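PDB 4FO0: actin-related protein 8 from Homo sapiens, which binds ATP, shows only low basal ATPase activity without polymerizing, and is a proposed core component of the INO80 chromatin-remodelling complex. Local coordinates for residues L245-I250 and K497-S502; C238-S243 and C261-G266. One frame throughout, in Å; residues are numbered along the deposited sequence.

Contact 1: L245-I250 and K497-S502; sequences LSSTCI and KKKMYS
Lys499 meets the side chain of Ser247, and Met500 meets the Thr248-Cys249 peptide, so helix 494-502 touches strand 247-253 in two different ways. The axes of the short segments approach to 6.4 Å at an angle of 56°, and Thr248 and Met500 are the nearest pair by CA. Lys499 can be followed outward. From CB, CG stands anti to the carbonyl carbon, beside the backbone N; CD continues the chain almost extended (chi2 -162°), and a bend at chi3 (-72°) turns CE and NZ to Ser247. CE comes to 4.1 Å from Ser247 OG, and NZ ends 3.3 Å from the same oxygen, where it donates only a weak hydrogen bond. The stronger partner of NZ is Glu264, a salt bridge across to the next strand, so the ammonium group spans two strands. Met500 SD rests over the peptide link, 3.6 Å from Thr248 C and 3.7 Å from Cys249 N, while its side chain also touches Cys262 and Ile488. Thr248 CB points away from the helix, and its hydroxyl bonds to Ser503. Backbone bonds from Cys249 to Ser503 and Leu505 pair strand 247-253 with parallel strand 503-507, directly after the helix. The close axis approach, with SD over the peptide, shows a helix laid on this mixed sheet, as in the RNase H-like domains of the actin fold.

Contact 2: C238-S243 and C261-G266; sequences CATYGS and CCVEDG
Thr240 and Val263 have the nearest CA atoms across the segments, 7.6 Å apart, so helix 235-243 stands off strand 258-264 by a layer of side chains. The CB atoms of both residues point across the gap, and the two branched side chains meet tip to tip, with Thr240 CG2 3.5 Å from Val263 CG1. The valine torsion explains this: chi1 of 166° sets CG1 opposite the backbone N, and CG1 is the methyl that touches. Thr240 OG1 lies 3.9 Å from the same methyl, but its polar links run elsewhere. It bonds to the carbonyl of Val237 in its own helix and accepts from a water 2.8 Å away. That water in turn accepts from Gly266 N at 3.0 Å, so a single solvent molecule joins the helix to the turn after the strand without any direct hydrogen bond between the two segments. Tyr241 starts from a neighbouring helix position and reaches the same turn, its OH 3.8 Å from Gly266 CA. Gly266 has a positive phi (78°), a conformation that glycine adopts readily. Thr240 also touches Thr248 and Ile250 of the adjoining strand, so the helix covers a two-strand hairpin. The sequence and topology are consistent with the helix that links the two lobes of actin-family nucleotide-binding proteins, here packed on a sheet of the second RNase H-like domain.

Overall arrangement
The centres of contacts 1 and 2 lie 9 Å apart, and both reach the same mixed six-stranded sheet. Along the chain the segments alternate: 238-243, 245-250, 261-266, then 497-502 much later. Helix 235-243 runs into strand 247-253, which turns back antiparallel as 258-264; backbone bonds of Thr248 with Val263 and Ile250 with Cys261 support the pairing. Contact 1 joins this hairpin to the helix that precedes the parallel strand 503-507, and contact 2 joins it to the helix leading in. Strand 247-253 runs into the ATP-binding residues Asp252 to Asp255, and the side chains of Cys249 and Val263 are each about 10 Å from that of Asp252, which places both contacts on the hairpin carrying these residues.

Contact 1: L245-I250 and K497-S502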
loop_
_atom_site.group_PDB
_atom_site.type_symbol
_atom_site.label_atom_id
_atom_site.label_comp_id
_atom_site.label_asym_id
_atom_site.label_seq_id
_atom_site.Cartn_x
_atom_site.Cartn_y
_atom_site.Cartn_z
ATOM N N LEU A 245 20.105 4.040 2.587
ATOM C CA LEU A 245 20.289 5.344 1.953
ATOM C C LEU A 245 20.040 6.476 2.938
ATOM O O LEU A 245 18.890 6.834 3.199
ATOM C CB LEU A 245 19.347 5.496 0.761
ATOM C CG LEU A 245 19.730 4.740 -0.512
ATOM C CD1 LEU A 245 20.740 3.644 -0.219
ATOM C CD2 LEU A 245 18.478 4.156 -1.167
ATOM N N SER A 246 21.109 7.050 3.477
ATOM C CA SER A 246 20.957 8.112 4.469
ATOM C C SER A 246 20.193 9.318 3.911
ATOM O O SER A 246 19.347 9.892 4.599
ATOM C CB SER A 246 22.319 8.546 5.031
ATOM O OG SER A 246 23.044 9.335 4.096
ATOM N N SER A 247 20.507 9.705 2.675
ATOM C CA SER A 247 19.812 10.804 2.012
ATOM C C SER A 247 19.182 10.326 0.716
ATOM O O SER A 247 19.838 9.684 -0.102
ATOM C CB SER A 247 20.754 11.978 1.732
ATOM O OG SER A 247 20.910 12.787 2.884
ATOM N N THR A 248 17.914 10.652 0.514
ATOM C CA THR A 248 17.215 10.134 -0.650
ATOM C C THR A 248 15.799 10.663 -0.699
ATOM O O THR A 248 15.207 10.992 0.331
ATOM C CB THR A 248 17.185 8.575 -0.614
ATOM O OG1 THR A 248 16.543 8.060 -1.779
ATOM C CG2 THR A 248 16.449 8.069 0.617
ATOM N N CYS A 249 15.263 10.769 -1.905
ATOM C CA CYS A 249 13.835 10.976 -2.062
ATOM C C CYS A 249 13.139 9.608 -1.938
ATOM O O CYS A 249 13.518 8.644 -2.617
ATOM C CB CYS A 249 13.549 11.629 -3.410
ATOM S SG CYS A 249 11.799 11.943 -3.739
ATOM N N ILE A 250 12.152 9.515 -1.048
ATOM C CA ILE A 250 11.426 8.264 -0.825
ATOM C C ILE A 250 10.027 8.336 -1.385
ATOM O O ILE A 250 9.304 9.309 -1.157
ATOM C CB ILE A 250 11.216 7.965 0.658
ATOM C CG1 ILE A 250 12.461 8.312 1.440
ATOM C CG2 ILE A 250 10.790 6.492 0.852
ATOM C CD1 ILE A 250 13.689 7.644 0.877
ATOM N N LYS A 497 19.072 19.160 -3.090
ATOM C CA LYS A 497 18.441 18.763 -4.348
ATOM C C LYS A 497 19.344 17.876 -5.190
ATOM O O LYS A 497 18.893 16.884 -5.757
ATOM C CB LYS A 497 18.005 19.967 -5.168
ATOM C CG LYS A 497 16.925 20.785 -4.523
ATOM C CD LYS A 497 16.525 21.941 -5.425
ATOM C CE LYS A 497 15.652 22.926 -4.678
ATOM N NZ LYS A 497 14.826 23.751 -5.593
ATOM N N LYS A 498 20.616 18.230 -5.293
ATOM C CA LYS A 498 21.524 17.378 -6.039
ATOM C C LYS A 498 21.396 15.962 -5.496
ATOM O O LYS A 498 21.228 15.002 -6.255
ATOM C CB LYS A 498 22.969 17.872 -5.940
ATOM C CG LYS A 498 23.366 18.857 -7.030
ATOM C CD LYS A 498 24.887 19.020 -7.118
ATOM C CE LYS A 498 25.470 19.614 -5.836
ATOM N NZ LYS A 498 26.968 19.650 -5.837
ATOM N N LYS A 499 21.450 15.842 -4.173
ATOM C CA LYS A 499 21.384 14.537 -3.526
ATOM C C LYS A 499 20.076 13.811 -3.815
ATOM O O LYS A 499 20.078 12.612 -4.077
ATOM C CB LYS A 499 21.616 14.673 -2.022
ATOM C CG LYS A 499 23.022 15.162 -1.676
ATOM C CD LYS A 499 23.404 14.888 -0.226
ATOM C CE LYS A 499 22.658 15.794 0.748
ATOM N NZ LYS A 499 22.876 15.368 2.166
ATOM N N MET A 500 18.968 14.549 -3.787
ATOM C CA MET A 500 17.641 13.985 -4.028
ATOM C C MET A 500 17.415 13.511 -5.462
ATOM O O MET A 500 16.941 12.391 -5.667
ATOM C CB MET A 500 16.548 14.982 -3.639
ATOM C CG MET A 500 16.601 15.431 -2.177
ATOM S SD MET A 500 16.810 14.053 -1.033
ATOM C CE MET A 500 17.052 14.884 0.529
ATOM N N TYR A 501 17.732 14.349 -6.450
ATOM C CA TYR A 501 17.585 13.938 -7.849
ATOM C C TYR A 501 18.436 12.714 -8.101
ATOM O O TYR A 501 18.030 11.814 -8.829
ATOM C CB TYR A 501 18.007 15.026 -8.842
ATOM C CG TYR A 501 17.115 16.239 -8.899
ATOM C CD1 TYR A 501 15.856 16.181 -9.476
ATOM C CD2 TYR A 501 17.545 17.457 -8.391
ATOM C CE1 TYR A 501 15.032 17.308 -9.527
ATOM C CE2 TYR A 501 16.738 18.583 -8.435
ATOM C CZ TYR A 501 15.482 18.505 -9.006
ATOM O OH TYR A 501 14.690 19.634 -9.041
ATOM N N SER A 502 19.542 12.636 -7.419
ATOM C CA SER A 502 20.505 11.626 -7.697
ATOM C C SER A 502 20.092 10.298 -7.101
ATOM O O SER A 502 20.595 9.270 -7.455
ATOM C CB SER A 502 21.849 12.099 -7.177
ATOM O OG SER A 502 22.412 11.184 -6.284
#

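Contact 2: C238-S243 and C261-G266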
loop_
_atom_site.group_PDB
_atom_site.type_symbol
_atom_site.label_atom_id
_atom_site.label_comp_id
_atom_site.label_asym_id
_atom_site.label_seq_id
_atom_site.Cartn_x
_atom_site.Cartn_y
_atom_site.Cartn_z
ATOM N N CYS A 238 12.090 5.297 8.246
ATOM C CA CYS A 238 12.377 3.877 8.404
ATOM C C CYS A 238 12.783 3.237 7.084
ATOM O O CYS A 238 13.727 2.451 7.026
ATOM C CB CYS A 238 11.193 3.154 9.029
ATOM S SG CYS A 238 10.963 3.583 10.781
ATOM N N ALA A 239 12.078 3.591 6.019
ATOM C CA ALA A 239 12.433 3.096 4.705
ATOM C C ALA A 239 13.899 3.384 4.384
ATOM O O ALA A 239 14.584 2.523 3.835
ATOM C CB ALA A 239 11.530 3.703 3.646
ATOM N N THR A 240 14.371 4.593 4.707
ATOM C CA THR A 240 15.766 4.956 4.444
ATOM C C THR A 240 16.730 4.068 5.229
ATOM O O THR A 240 17.741 3.636 4.686
ATOM C CB THR A 240 16.070 6.447 4.720
ATOM O OG1 THR A 240 15.885 6.741 6.109
ATOM C CG2 THR A 240 15.159 7.333 3.894
ATOM N N TYR A 241 16.398 3.792 6.494
ATOM C CA TYR A 241 17.159 2.872 7.335
ATOM C C TYR A 241 17.233 1.467 6.756
ATOM O O TYR A 241 18.292 0.849 6.728
ATOM C CB TYR A 241 16.524 2.759 8.719
ATOM C CG TYR A 241 16.616 4.010 9.546
ATOM C CD1 TYR A 241 17.515 5.023 9.221
ATOM C CD2 TYR A 241 15.807 4.179 10.665
ATOM C CE1 TYR A 241 17.594 6.172 9.992
ATOM C CE2 TYR A 241 15.879 5.322 11.435
ATOM C CZ TYR A 241 16.775 6.313 11.095
ATOM O OH TYR A 241 16.835 7.441 11.878
ATOM N N GLY A 242 16.093 0.948 6.323
ATOM C CA GLY A 242 16.035 -0.415 5.833
ATOM C C GLY A 242 16.813 -0.592 4.548
ATOM O O GLY A 242 17.248 -1.692 4.223
ATOM N N SER A 243 17.000 0.499 3.816
ATOM C CA SER A 243 17.608 0.425 2.496
ATOM C C SER A 243 19.075 0.833 2.538
ATOM O O SER A 243 19.844 0.469 1.659
ATOM C CB SER A 243 16.854 1.335 1.541
ATOM O OG SER A 243 17.107 2.677 1.900
ATOM N N CYS A 261 8.525 12.177 -0.295
ATOM C CA CYS A 261 9.206 13.132 0.563
ATOM C C CYS A 261 10.711 13.004 0.441
ATOM O O CYS A 261 11.229 12.018 -0.086
ATOM C CB CYS A 261 8.761 12.988 2.017
ATOM S SG CYS A 261 9.557 11.649 2.951
ATOM N N CYS A 262 11.415 14.022 0.909
ATOM C CA CYS A 262 12.867 13.989 0.883
ATOM C C CYS A 262 13.407 13.794 2.274
ATOM O O CYS A 262 13.030 14.508 3.208
ATOM C CB CYS A 262 13.415 15.259 0.257
ATOM S SG CYS A 262 13.037 15.341 -1.490
ATOM N N VAL A 263 14.278 12.804 2.411
ATOM C CA VAL A 263 14.804 12.452 3.716
ATOM C C VAL A 263 16.302 12.622 3.700
ATOM O O VAL A 263 16.983 12.173 2.773
ATOM C CB VAL A 263 14.415 11.011 4.109
ATOM C CG1 VAL A 263 15.241 10.518 5.287
ATOM C CG2 VAL A 263 12.937 10.941 4.424
ATOM N N GLU A 264 16.802 13.300 4.726
ATOM C CA GLU A 264 18.222 13.596 4.857
ATOM C C GLU A 264 18.665 13.254 6.271
ATOM O O GLU A 264 18.376 13.989 7.218
ATOM C CB GLU A 264 18.468 15.073 4.574
ATOM C CG GLU A 264 19.815 15.377 3.954
ATOM C CD GLU A 264 19.888 16.794 3.417
ATOM O OE1 GLU A 264 18.930 17.560 3.647
ATOM O OE2 GLU A 264 20.895 17.143 2.762
ATOM N N ASP A 265 19.338 12.116 6.406
ATOM C CA ASP A 265 19.866 11.657 7.695
ATOM C C ASP A 265 18.804 11.562 8.785
ATOM O O ASP A 265 18.916 12.219 9.822
ATOM C CB ASP A 265 20.996 12.571 8.176
ATOM C CG ASP A 265 21.972 12.924 7.071
ATOM O OD1 ASP A 265 22.424 12.002 6.348
ATOM O OD2 ASP A 265 22.271 14.131 6.919
ATOM N N GLY A 266 17.783 10.739 8.555
ATOM C CA GLY A 266 16.765 10.491 9.564
ATOM C C GLY A 266 15.748 11.616 9.679
ATOM O O GLY A 266 14.922 11.643 10.597
HETATM O O HOH W 1 18.013 8.519 6.521
#